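Local atomic coordinates of protein LRIM1 (Anopheles gambiae, PDB entry 3O53), a protein that forms a heterodimeric complex with the leucine-rich repeat protein APL1C that regulates complement-like immunity in the mosquito, this chain being its leucine-rich repeat domain. Residues I49-L54 / L76-T81; S80-L85 / P99-L104; E94-P99 / R113-R118; K123-A128 / S144-L149. All blocks are in the same frame, centred on the assembly; numbering follows the deposited sequence.

How the contacts relate
Each contact joins neighbouring turns of the leucine-rich repeat solenoid, contacts 2 and 3 the same pair. Contacts 2 and 4 join strands of the same concave face, their centres about 12 Å apart, and strands 103-105 and 123-126 are neighbours there: Glu102 O and Asn124 N are 2.8 Å apart, a probable hydrogen bond. Contact 3 lies on the convex side, behind contact 2, and the two close the core where Leu85 CD2 meets Val97 CG1 at 3.6 Å. Contact 1 shares Ser80 and Thr81 with contact 2, its centre about 11 Å away. The glycan on Asn64 comes closest to contact 2, where a sugar lies about 4 Å from the side chain of Thr84.

Contact 1 (I49-L54 / L76-T81)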
loop_
_atom_site.group_PDB
_atom_site.type_symbol
_atom_site.label_atom_id
_atom_site.label_comp_id
_atom_site.label_asym_id
_atom_site.label_seq_id
_atom_site.Cartn_x
_atom_site.Cartn_y
_atom_site.Cartn_z
ATOM N N ILE A 49 -1.408 -17.688 -18.730
ATOM C CA ILE A 49 -0.382 -17.384 -19.706
ATOM C C ILE A 49 0.948 -17.762 -19.089
ATOM O O ILE A 49 1.154 -17.569 -17.897
ATOM C CB ILE A 49 -0.392 -15.892 -20.099
ATOM C CG1 ILE A 49 0.597 -15.635 -21.234
ATOM C CG2 ILE A 49 -0.067 -15.022 -18.896
ATOM C CD1 ILE A 49 0.305 -14.371 -22.032
ATOM N N SER A 50 1.846 -18.309 -19.893
ATOM C CA SER A 50 3.127 -18.754 -19.378
ATOM C C SER A 50 4.237 -17.841 -19.862
ATOM O O SER A 50 4.157 -17.266 -20.946
ATOM C CB SER A 50 3.413 -20.183 -19.827
ATOM O OG SER A 50 3.862 -20.202 -21.167
ATOM N N ALA A 51 5.274 -17.713 -19.048
ATOM C CA ALA A 51 6.476 -17.009 -19.454
ATOM C C ALA A 51 6.997 -17.586 -20.772
ATOM O O ALA A 51 7.449 -16.847 -21.637
ATOM C CB ALA A 51 7.537 -17.117 -18.369
ATOM N N ALA A 52 6.921 -18.907 -20.924
ATOM C CA ALA A 52 7.429 -19.570 -22.130
ATOM C C ALA A 52 6.752 -19.034 -23.385
ATOM O O ALA A 52 7.395 -18.846 -24.413
ATOM C CB ALA A 52 7.234 -21.088 -22.028
ATOM N N ASP A 53 5.450 -18.785 -23.291
ATOM C CA ASP A 53 4.691 -18.198 -24.394
ATOM C C ASP A 53 5.263 -16.842 -24.782
ATOM O O ASP A 53 5.256 -16.457 -25.952
ATOM C CB ASP A 53 3.230 -17.997 -23.989
ATOM C CG ASP A 53 2.571 -19.271 -23.503
ATOM O OD1 ASP A 53 3.094 -20.366 -23.796
ATOM O OD2 ASP A 53 1.525 -19.172 -22.827
ATOM N N LEU A 54 5.742 -16.107 -23.787
ATOM C CA LEU A 54 6.181 -14.736 -24.009
ATOM C C LEU A 54 7.694 -14.638 -24.173
ATOM O O LEU A 54 8.220 -13.574 -24.495
ATOM C CB LEU A 54 5.717 -13.859 -22.845
ATOM C CG LEU A 54 4.199 -13.863 -22.668
ATOM C CD1 LEU A 54 3.804 -13.250 -21.342
ATOM C CD2 LEU A 54 3.533 -13.133 -23.825
ATOM N N LEU A 76 5.987 -14.753 -14.154
ATOM C CA LEU A 76 6.639 -14.101 -15.281
ATOM C C LEU A 76 8.030 -13.645 -14.881
ATOM O O LEU A 76 8.553 -12.674 -15.424
ATOM C CB LEU A 76 5.822 -12.899 -15.727
ATOM C CG LEU A 76 4.382 -13.240 -16.094
ATOM C CD1 LEU A 76 3.662 -11.971 -16.530
ATOM C CD2 LEU A 76 4.348 -14.298 -17.193
ATOM N N GLU A 77 8.616 -14.352 -13.922
ATOM C CA GLU A 77 9.916 -13.988 -13.380
ATOM C C GLU A 77 10.985 -14.029 -14.469
ATOM O O GLU A 77 11.972 -13.288 -14.410
ATOM C CB GLU A 77 10.288 -14.944 -12.245
ATOM C CG GLU A 77 11.557 -14.568 -11.503
ATOM C CD GLU A 77 11.820 -15.464 -10.303
ATOM O OE1 GLU A 77 10.881 -15.695 -9.507
ATOM O OE2 GLU A 77 12.968 -15.932 -10.152
ATOM N N SER A 78 10.776 -14.889 -15.462
ATOM C CA SER A 78 11.780 -15.114 -16.499
ATOM C C SER A 78 11.677 -14.123 -17.653
ATOM O O SER A 78 12.469 -14.187 -18.589
ATOM C CB SER A 78 11.684 -16.541 -17.045
ATOM O OG SER A 78 10.481 -16.722 -17.765
ATOM N N LEU A 79 10.699 -13.221 -17.602
ATOM C CA LEU A 79 10.635 -12.135 -18.577
ATOM C C LEU A 79 11.543 -11.010 -18.092
ATOM O O LEU A 79 11.121 -10.107 -17.367
ATOM C CB LEU A 79 9.198 -11.657 -18.785
ATOM C CG LEU A 79 8.226 -12.745 -19.262
ATOM C CD1 LEU A 79 6.869 -12.139 -19.591
ATOM C CD2 LEU A 79 8.787 -13.498 -20.473
ATOM N N SER A 80 12.800 -11.094 -18.503
ATOM C CA SER A 80 13.871 -10.263 -17.978
ATOM C C SER A 80 13.775 -8.787 -18.373
ATOM O O SER A 80 14.351 -7.931 -17.703
ATOM C CB SER A 80 15.212 -10.829 -18.452
ATOM O OG SER A 80 16.295 -10.015 -18.041
ATOM N N THR A 81 13.063 -8.492 -19.456
ATOM C CA THR A 81 13.028 -7.129 -19.990
ATOM C C THR A 81 11.798 -6.354 -19.533
ATOM O O THR A 81 11.774 -5.130 -19.594
ATOM C CB THR A 81 13.089 -7.132 -21.532
ATOM O OG1 THR A 81 14.373 -7.603 -21.956
ATOM C CG2 THR A 81 12.865 -5.731 -22.095
#
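Leu54 of the short helix 51-54 packs against Leu79 and Leu76, which belong to the following turn of the leucine-rich repeat solenoid, so the contact ties successive turns together where the chain passes between the convex and concave sides. Followed outward, the Leu54 side chain begins at CB, which sits against both methyls of Leu79, 3.9 Å from its CD1. Farther out, CG, anti to the carbonyl carbon (chi1 -59°), lies 4.4 Å from the same Leu79 CD1. At the tip, Leu54 CD1 reaches Leu79 CD1 at 3.7 Å and Leu76 CD2 at 4.3 Å. The two side chains of Leu54 and Leu79 cross obliquely, and Leu63 of strand 62-64 touches Leu54 from the core.

Ala51, the first residue of the helix, points its CB at the other segment: that CB lies 4.4 Å from CD2 of Leu76 and equally far from that of Leu79. No hydrogen bond spans the two segments; the fit is largely apolar, though Ser78 OG lies 3.0 Å from Ala51 CB, and each segment is braced from within. Ser50 and Asp53 form a capping box at the helix start, in which Ser50 N donates to Asp53 OD2 from above the carboxylate plane. Across from it, a type I turn from Leu76 to Leu79 is closed by Leu79 N donating to Leu76 O, with Leu79 CD2 3.8 Å from Ala51 O.

Contact 2 (S80-L85 / P99-L104); sequences STLRTL and PSIETL
The guanidinium of Arg83 meets the carboxylate of Glu102 at an edge and not over a face: Glu102 CD lies in the guanidinium plane, and the two flat groups stand 85° apart. Arg83 NH2 approaches OE1 of Glu102 on its syn side at 3.3 Å, a salt bridge whose partner is tilted out of the guanidinium plane; the bonds from NE and NH2 to OE2 are weak. The two side chains run side by side and point the same way, with the arginine bent at chi3 (72°), which turns its NE toward the acid. Arg83 NH1 has a second acid, Glu61, so the guanidinium bridges neighbouring repeats.

Beneath the charges, Arg83 O is gripped by two amides: Glu102 N, on a lone pair at 2.8 Å, and Thr103 N, nearly along the C=O axis at 3.1 Å. Leu85 N then donates to Thr103 O, continuing the parallel pairing. At the other end Ser100 OG donates to Ser80 O at 2.6 Å in the carbonyl plane, and a water links Leu82 O to Ser100 N.

Into the core, Leu82 CD2 meets Ile101 CD1 at 4.0 Å, and Leu85 CD2 meets Leu104 CD1 at 3.7 Å, each pair lying alongside. Thr84 and Thr103 lie side by side on the opposite, concave face of the strands. Such ladders of equivalent residues, aliphatic inward and polar outward on short parallel strands, are characteristic of the concave face of a leucine-rich repeat solenoid.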
loop_
_atom_site.group_PDB
_atom_site.type_symbol
_atom_site.label_atom_id
_atom_site.label_comp_id
_atom_site.label_asym_id
_atom_site.label_seq_id
_atom_site.Cartn_x
_atom_site.Cartn_y
_atom_site.Cartn_z
ATOM N N SER A 80 12.800 -11.094 -18.503
ATOM C CA SER A 80 13.871 -10.263 -17.978
ATOM C C SER A 80 13.775 -8.787 -18.373
ATOM O O SER A 80 14.351 -7.931 -17.703
ATOM C CB SER A 80 15.212 -10.829 -18.452
ATOM O OG SER A 80 16.295 -10.015 -18.041
ATOM N N THR A 81 13.063 -8.492 -19.456
ATOM C CA THR A 81 13.028 -7.129 -19.990
ATOM C C THR A 81 11.798 -6.354 -19.533
ATOM O O THR A 81 11.774 -5.130 -19.594
ATOM C CB THR A 81 13.089 -7.132 -21.532
ATOM O OG1 THR A 81 14.373 -7.603 -21.956
ATOM C CG2 THR A 81 12.865 -5.731 -22.095
ATOM N N LEU A 82 10.783 -7.070 -19.062
ATOM C CA LEU A 82 9.532 -6.454 -18.638
ATOM C C LEU A 82 9.747 -5.350 -17.593
ATOM O O LEU A 82 10.410 -5.566 -16.580
ATOM C CB LEU A 82 8.602 -7.529 -18.073
ATOM C CG LEU A 82 7.115 -7.195 -18.109
ATOM C CD1 LEU A 82 6.621 -7.087 -19.549
ATOM C CD2 LEU A 82 6.329 -8.250 -17.334
ATOM N N ARG A 83 9.188 -4.170 -17.859
ATOM C CA ARG A 83 9.293 -3.019 -16.962
ATOM C C ARG A 83 7.947 -2.679 -16.336
ATOM O O ARG A 83 7.874 -2.225 -15.201
ATOM C CB ARG A 83 9.812 -1.782 -17.720
ATOM C CG ARG A 83 11.175 -1.978 -18.367
ATOM C CD ARG A 83 11.535 -0.823 -19.305
ATOM N NE ARG A 83 11.863 0.398 -18.572
ATOM C CZ ARG A 83 12.130 1.571 -19.140
ATOM N NH1 ARG A 83 12.114 1.697 -20.461
ATOM N NH2 ARG A 83 12.415 2.625 -18.382
ATOM N N THR A 84 6.875 -2.883 -17.084
ATOM C CA THR A 84 5.553 -2.519 -16.606
ATOM C C THR A 84 4.630 -3.703 -16.811
ATOM O O THR A 84 4.565 -4.257 -17.895
ATOM C CB THR A 84 5.014 -1.289 -17.365
ATOM O OG1 THR A 84 5.916 -0.197 -17.183
ATOM C CG2 THR A 84 3.642 -0.878 -16.851
ATOM N N LEU A 85 3.940 -4.099 -15.749
ATOM C CA LEU A 85 3.015 -5.215 -15.808
ATOM C C LEU A 85 1.709 -4.779 -15.189
ATOM O O LEU A 85 1.690 -4.309 -14.061
ATOM C CB LEU A 85 3.576 -6.405 -15.026
ATOM C CG LEU A 85 2.663 -7.625 -14.925
ATOM C CD1 LEU A 85 2.405 -8.223 -16.309
ATOM C CD2 LEU A 85 3.286 -8.663 -14.004
ATOM N N PRO A 99 13.480 -8.884 -12.908
ATOM C CA PRO A 99 14.451 -7.900 -12.414
ATOM C C PRO A 99 14.308 -6.499 -13.013
ATOM O O PRO A 99 14.929 -5.571 -12.497
ATOM C CB PRO A 99 15.805 -8.494 -12.838
ATOM C CG PRO A 99 15.499 -9.809 -13.520
ATOM C CD PRO A 99 14.074 -9.758 -13.929
ATOM N N SER A 100 13.521 -6.346 -14.075
ATOM C CA SER A 100 13.358 -5.040 -14.724
ATOM C C SER A 100 12.044 -4.355 -14.371
ATOM O O SER A 100 11.740 -3.271 -14.879
ATOM C CB SER A 100 13.443 -5.182 -16.247
ATOM O OG SER A 100 14.736 -5.590 -16.640
ATOM N N ILE A 101 11.261 -4.984 -13.505
ATOM C CA ILE A 101 9.979 -4.418 -13.104
ATOM C C ILE A 101 10.158 -3.081 -12.395
ATOM O O ILE A 101 10.897 -2.960 -11.412
ATOM C CB ILE A 101 9.197 -5.399 -12.210
ATOM C CG1 ILE A 101 8.836 -6.644 -13.015
ATOM C CG2 ILE A 101 7.920 -4.774 -11.702
ATOM C CD1 ILE A 101 7.921 -6.356 -14.207
ATOM N N GLU A 102 9.462 -2.078 -12.911
ATOM C CA GLU A 102 9.479 -0.740 -12.345
ATOM C C GLU A 102 8.079 -0.388 -11.862
ATOM O O GLU A 102 7.925 0.316 -10.876
ATOM C CB GLU A 102 9.937 0.284 -13.397
ATOM C CG GLU A 102 11.324 0.014 -13.973
ATOM C CD GLU A 102 11.733 1.005 -15.062
ATOM O OE1 GLU A 102 10.854 1.693 -15.633
ATOM O OE2 GLU A 102 12.944 1.090 -15.354
ATOM N N THR A 103 7.059 -0.883 -12.561
ATOM C CA THR A 103 5.676 -0.557 -12.226
ATOM C C THR A 103 4.811 -1.799 -12.275
ATOM O O THR A 103 4.746 -2.478 -13.297
ATOM C CB THR A 103 5.094 0.491 -13.200
ATOM O OG1 THR A 103 5.844 1.705 -13.094
ATOM C CG2 THR A 103 3.635 0.783 -12.866
ATOM N N LEU A 104 4.149 -2.098 -11.162
ATOM C CA LEU A 104 3.379 -3.331 -11.041
ATOM C C LEU A 104 1.958 -2.980 -10.612
ATOM O O LEU A 104 1.721 -2.576 -9.476
ATOM C CB LEU A 104 4.029 -4.251 -10.005
ATOM C CG LEU A 104 3.387 -5.622 -9.795
ATOM C CD1 LEU A 104 3.379 -6.376 -11.100
ATOM C CD2 LEU A 104 4.126 -6.420 -8.716
HETATM O O HOH W 1 11.423 -7.981 -15.345
#

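Contact 3 (E94-P99 / R113-R118); sequences ELLVGP and RVSCSR
Glu94-Val97 pairs residue for residue with Arg113-Cys116 in the small parallel sheet on the convex side of the leucine-rich repeat solenoid, the strand axes 4.7 Å apart and 7° from parallel. Backbone bonds alternate across them: Leu95 N to Arg113 O, Ser115 N to Leu95 O, Val97 N to Ser115 O and Ser117 N to Val97 O.

Leu95, Val97, Val114 and Cys116 face the core. Leu95 CD2 touches Val114 CG1 at 4.2 Å, while Val97 CG2 rests on Cys116 SG at 4.0 Å. That sulfur is held in a disulfide with Cys142, which ties the strand to the loop between strands 123-126 and 146-150.

On the outer face Glu94 and Arg113 run side by side and touch through their CG atoms at 4.1 Å. The arginine then bends away, chi2 (-82°) turning its CD aside, and Glu94 OE1 stays 6.2 Å from Arg113 NE: opposite charges that do not meet. Leu96 CG packs on Ser115 CB. Beyond the strands, a water lies within hydrogen-bonding distance of Gly98 O and Ser117 O. A second water donates to Leu95 O at 2.7 Å, giving that carbonyl a partner besides Ser115 N, and lies 2.6 Å from Ser115 OG.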
loop_
_atom_site.group_PDB
_atom_site.type_symbol
_atom_site.label_atom_id
_atom_site.label_comp_id
_atom_site.label_asym_id
_atom_site.label_seq_id
_atom_site.Cartn_x
_atom_site.Cartn_y
_atom_site.Cartn_z
ATOM N N GLU A 94 -0.896 -15.988 -6.585
ATOM C CA GLU A 94 0.535 -15.820 -6.356
ATOM C C GLU A 94 1.199 -15.246 -7.594
ATOM O O GLU A 94 0.994 -15.720 -8.702
ATOM C CB GLU A 94 1.187 -17.153 -5.962
ATOM C CG GLU A 94 0.510 -17.831 -4.783
ATOM C CD GLU A 94 1.278 -19.049 -4.300
ATOM O OE1 GLU A 94 2.527 -19.013 -4.328
ATOM O OE2 GLU A 94 0.633 -20.040 -3.897
ATOM N N LEU A 95 2.021 -14.233 -7.393
ATOM C CA LEU A 95 2.564 -13.460 -8.495
ATOM C C LEU A 95 4.078 -13.406 -8.375
ATOM O O LEU A 95 4.603 -13.134 -7.301
ATOM C CB LEU A 95 1.965 -12.042 -8.448
ATOM C CG LEU A 95 2.535 -10.936 -9.335
ATOM C CD1 LEU A 95 2.406 -11.336 -10.792
ATOM C CD2 LEU A 95 1.806 -9.604 -9.042
ATOM N N LEU A 96 4.778 -13.669 -9.476
ATOM C CA LEU A 96 6.230 -13.545 -9.508
ATOM C C LEU A 96 6.659 -12.740 -10.728
ATOM O O LEU A 96 6.235 -13.022 -11.842
ATOM C CB LEU A 96 6.890 -14.928 -9.578
ATOM C CG LEU A 96 6.496 -15.926 -8.490
ATOM C CD1 LEU A 96 5.181 -16.578 -8.835
ATOM C CD2 LEU A 96 7.584 -16.985 -8.302
ATOM N N VAL A 97 7.523 -11.757 -10.526
ATOM C CA VAL A 97 7.966 -10.930 -11.634
ATOM C C VAL A 97 9.482 -10.745 -11.615
ATOM O O VAL A 97 10.148 -11.097 -10.639
ATOM C CB VAL A 97 7.212 -9.581 -11.645
ATOM C CG1 VAL A 97 5.713 -9.845 -11.659
ATOM C CG2 VAL A 97 7.589 -8.737 -10.442
ATOM N N GLY A 98 10.013 -10.202 -12.708
ATOM C CA GLY A 98 11.441 -10.204 -12.973
ATOM C C GLY A 98 12.202 -8.980 -12.505
ATOM O O GLY A 98 11.651 -8.121 -11.812
ATOM N N PRO A 99 13.480 -8.884 -12.908
ATOM C CA PRO A 99 14.451 -7.900 -12.414
ATOM C C PRO A 99 14.308 -6.499 -13.013
ATOM O O PRO A 99 14.929 -5.571 -12.497
ATOM C CB PRO A 99 15.805 -8.494 -12.838
ATOM C CG PRO A 99 15.499 -9.809 -13.520
ATOM C CD PRO A 99 14.074 -9.758 -13.929
ATOM N N ARG A 113 0.656 -13.680 -2.255
ATOM C CA ARG A 113 2.118 -13.753 -2.350
ATOM C C ARG A 113 2.618 -12.969 -3.571
ATOM O O ARG A 113 2.104 -13.133 -4.676
ATOM C CB ARG A 113 2.626 -15.215 -2.469
ATOM C CG ARG A 113 2.100 -16.198 -1.423
ATOM C CD ARG A 113 2.851 -16.142 -0.086
ATOM N NE ARG A 113 1.905 -15.937 1.010
ATOM C CZ ARG A 113 1.524 -16.845 1.900
ATOM N NH1 ARG A 113 2.013 -18.077 1.903
ATOM N NH2 ARG A 113 0.648 -16.493 2.824
ATOM N N VAL A 114 3.621 -12.122 -3.365
ATOM C CA VAL A 114 4.292 -11.450 -4.473
ATOM C C VAL A 114 5.795 -11.636 -4.316
ATOM O O VAL A 114 6.325 -11.561 -3.209
ATOM C CB VAL A 114 3.973 -9.940 -4.512
ATOM C CG1 VAL A 114 4.504 -9.312 -5.801
ATOM C CG2 VAL A 114 2.468 -9.701 -4.396
ATOM N N SER A 115 6.477 -11.877 -5.429
ATOM C CA SER A 115 7.923 -12.061 -5.420
ATOM C C SER A 115 8.508 -11.256 -6.565
ATOM O O SER A 115 7.968 -11.282 -7.666
ATOM C CB SER A 115 8.275 -13.544 -5.602
ATOM O OG SER A 115 7.521 -14.370 -4.721
ATOM N N CYS A 116 9.600 -10.540 -6.312
ATOM C CA CYS A 116 10.247 -9.733 -7.343
ATOM C C CYS A 116 11.747 -10.041 -7.367
ATOM O O CYS A 116 12.419 -9.898 -6.352
ATOM C CB CYS A 116 10.023 -8.239 -7.061
ATOM S SG CYS A 116 8.311 -7.780 -6.678
ATOM N N SER A 117 12.262 -10.479 -8.514
ATOM C CA SER A 117 13.693 -10.760 -8.664
ATOM C C SER A 117 14.531 -9.539 -8.317
ATOM O O SER A 117 14.128 -8.408 -8.579
ATOM C CB SER A 117 14.009 -11.170 -10.102
ATOM O OG SER A 117 13.232 -12.279 -10.498
ATOM N N ARG A 118 15.706 -9.764 -7.741
ATOM C CA ARG A 118 16.546 -8.651 -7.316
ATOM C C ARG A 118 16.796 -7.700 -8.485
ATOM O O ARG A 118 17.159 -8.126 -9.583
ATOM C CB ARG A 118 17.868 -9.156 -6.728
ATOM C CG ARG A 118 18.863 -9.677 -7.749
ATOM C CD ARG A 118 20.052 -10.342 -7.067
ATOM N NE ARG A 118 19.671 -11.580 -6.389
ATOM C CZ ARG A 118 19.737 -12.791 -6.936
ATOM N NH1 ARG A 118 20.174 -12.945 -8.180
ATOM N NH2 ARG A 118 19.365 -13.854 -6.237
HETATM O O HOH W 2 5.057 -14.883 -5.230
HETATM O O HOH W 3 12.109 -7.055 -9.200
#

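Contact 4 (K123-A128 / S144-L149); sequences KNIYLA and SRVQYL
Lys123 is joined to 144-149 at both ends: its N donates to Arg145 O, its O accepts from Gln147 N at 2.8 Å in a nearly straight bond (176°), and its side chain, bent at chi3 and at chi4 (-81°), the latter placing NZ, brings that amine to Ser144 O at 3.0 Å, a weak bond. Gly141 O is a further weak acceptor for this buried amine. After Lys123 the register slips by one, a beta bulge that makes Asn124 the partner of Tyr148. Asn124 OD1 sits 3.2 Å from Tyr148 CB, and its amide runs alongside that of Gln147, the planes only 6° apart; Gln147 NE2 is hydrogen-bonded to Glu172 OE2.

Ile125, opposite Leu149, continues the parallel ladder of the concave leucine-rich repeat sheet, its N donating to Tyr148 O. Its side chain turns into the solenoid core, where CG2 meets Leu149 CD1 at 3.7 Å and CD1 meets Val146 CG2 at 4.0 Å. The Ile125 and Leu149 side chains lie side by side, whereas that of Val146 crosses Ile125 at about a right angle.

Tyr126 follows, its ring lying obliquely against that of Tyr148; the two are modelled too close, and their exact spacing is doubtful. The Tyr126 ring also stacks with His105 of the preceding repeat.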
loop_
_atom_site.group_PDB
_atom_site.type_symbol
_atom_site.label_atom_id
_atom_site.label_comp_id
_atom_site.label_asym_id
_atom_site.label_seq_id
_atom_site.Cartn_x
_atom_site.Cartn_y
_atom_site.Cartn_z
ATOM N N LYS A 123 10.762 0.750 -7.596
ATOM C CA LYS A 123 9.531 0.028 -7.906
ATOM C C LYS A 123 8.300 0.792 -7.423
ATOM O O LYS A 123 8.294 1.355 -6.337
ATOM C CB LYS A 123 9.540 -1.343 -7.225
ATOM C CG LYS A 123 10.474 -2.345 -7.841
ATOM C CD LYS A 123 10.286 -3.726 -7.214
ATOM C CE LYS A 123 11.135 -3.899 -5.970
ATOM N NZ LYS A 123 12.553 -4.250 -6.288
ATOM N N ASN A 124 7.251 0.794 -8.234
ATOM C CA ASN A 124 5.963 1.334 -7.824
ATOM C C ASN A 124 4.991 0.158 -7.839
ATOM O O ASN A 124 4.801 -0.476 -8.868
ATOM C CB ASN A 124 5.516 2.443 -8.773
ATOM C CG ASN A 124 6.444 3.651 -8.728
ATOM O OD1 ASN A 124 6.642 4.254 -7.677
ATOM N ND2 ASN A 124 7.026 3.994 -9.861
ATOM N N ILE A 125 4.403 -0.142 -6.689
ATOM C CA ILE A 125 3.655 -1.387 -6.503
ATOM C C ILE A 125 2.224 -1.096 -6.066
ATOM O O ILE A 125 1.999 -0.497 -5.020
ATOM C CB ILE A 125 4.324 -2.270 -5.439
ATOM C CG1 ILE A 125 5.691 -2.752 -5.944
ATOM C CG2 ILE A 125 3.411 -3.465 -5.071
ATOM C CD1 ILE A 125 6.555 -3.400 -4.868
ATOM N N TYR A 126 1.267 -1.528 -6.882
ATOM C CA TYR A 126 -0.141 -1.262 -6.645
ATOM C C TYR A 126 -0.861 -2.569 -6.358
ATOM O O TYR A 126 -1.132 -3.326 -7.272
ATOM C CB TYR A 126 -0.765 -0.601 -7.880
ATOM C CG TYR A 126 -0.169 0.745 -8.212
ATOM C CD1 TYR A 126 -0.754 1.911 -7.748
ATOM C CD2 TYR A 126 0.981 0.852 -8.987
ATOM C CE1 TYR A 126 -0.217 3.156 -8.049
ATOM C CE2 TYR A 126 1.528 2.102 -9.295
ATOM C CZ TYR A 126 0.922 3.242 -8.819
ATOM O OH TYR A 126 1.451 4.483 -9.106
ATOM N N LEU A 127 -1.180 -2.818 -5.090
ATOM C CA LEU A 127 -1.785 -4.078 -4.687
ATOM C C LEU A 127 -3.088 -3.896 -3.903
ATOM O O LEU A 127 -3.433 -4.727 -3.060
ATOM C CB LEU A 127 -0.794 -4.872 -3.822
ATOM C CG LEU A 127 0.392 -5.493 -4.570
ATOM C CD1 LEU A 127 1.473 -5.960 -3.577
ATOM C CD2 LEU A 127 -0.086 -6.645 -5.450
ATOM N N ALA A 128 -3.814 -2.818 -4.160
ATOM C CA ALA A 128 -5.060 -2.589 -3.439
ATOM C C ALA A 128 -5.990 -3.783 -3.644
ATOM O O ALA A 128 -6.006 -4.383 -4.708
ATOM C CB ALA A 128 -5.738 -1.324 -3.914
ATOM N N SER A 144 12.365 -3.983 -1.618
ATOM C CA SER A 144 13.590 -3.205 -1.831
ATOM C C SER A 144 13.395 -2.092 -2.852
ATOM O O SER A 144 12.911 -2.330 -3.959
ATOM C CB SER A 144 14.738 -4.100 -2.319
ATOM O OG SER A 144 14.933 -5.214 -1.466
ATOM N N ARG A 145 13.815 -0.883 -2.477
ATOM C CA ARG A 145 13.829 0.260 -3.385
ATOM C C ARG A 145 12.432 0.570 -3.909
ATOM O O ARG A 145 12.254 1.075 -5.019
ATOM C CB ARG A 145 14.820 0.021 -4.534
ATOM C CG ARG A 145 16.253 -0.189 -4.043
ATOM C CD ARG A 145 17.275 -0.134 -5.170
ATOM N NE ARG A 145 17.117 1.067 -5.986
ATOM C CZ ARG A 145 17.488 2.288 -5.611
ATOM N NH1 ARG A 145 18.040 2.488 -4.422
ATOM N NH2 ARG A 145 17.298 3.316 -6.425
ATOM N N VAL A 146 11.440 0.277 -3.080
ATOM C CA VAL A 146 10.074 0.660 -3.366
ATOM C C VAL A 146 9.893 2.172 -3.189
ATOM O O VAL A 146 10.358 2.769 -2.224
ATOM C CB VAL A 146 9.095 -0.078 -2.439
ATOM C CG1 VAL A 146 7.668 0.295 -2.786
ATOM C CG2 VAL A 146 9.300 -1.585 -2.556
ATOM N N GLN A 147 9.206 2.782 -4.137
ATOM C CA GLN A 147 8.956 4.209 -4.092
ATOM C C GLN A 147 7.504 4.453 -3.686
ATOM O O GLN A 147 7.214 5.290 -2.850
ATOM C CB GLN A 147 9.240 4.820 -5.467
ATOM C CG GLN A 147 9.016 6.323 -5.539
ATOM C CD GLN A 147 9.649 6.950 -6.771
ATOM O OE1 GLN A 147 9.492 6.457 -7.881
ATOM N NE2 GLN A 147 10.367 8.043 -6.574
ATOM N N TYR A 148 6.595 3.700 -4.292
ATOM C CA TYR A 148 5.177 3.839 -4.021
ATOM C C TYR A 148 4.626 2.454 -3.676
ATOM O O TYR A 148 4.822 1.507 -4.425
ATOM C CB TYR A 148 4.482 4.404 -5.259
ATOM C CG TYR A 148 2.999 4.598 -5.109
ATOM C CD1 TYR A 148 2.463 5.853 -4.841
ATOM C CD2 TYR A 148 2.128 3.529 -5.249
ATOM C CE1 TYR A 148 1.098 6.032 -4.708
ATOM C CE2 TYR A 148 0.767 3.696 -5.118
ATOM C CZ TYR A 148 0.257 4.944 -4.849
ATOM O OH TYR A 148 -1.102 5.088 -4.719
ATOM N N LEU A 149 3.950 2.332 -2.541
ATOM C CA LEU A 149 3.409 1.043 -2.121
ATOM C C LEU A 149 1.980 1.206 -1.657
ATOM O O LEU A 149 1.718 1.813 -0.617
ATOM C CB LEU A 149 4.245 0.429 -0.997
ATOM C CG LEU A 149 3.781 -0.951 -0.498
ATOM C CD1 LEU A 149 3.617 -1.953 -1.647
ATOM C CD2 LEU A 149 4.751 -1.504 0.523
#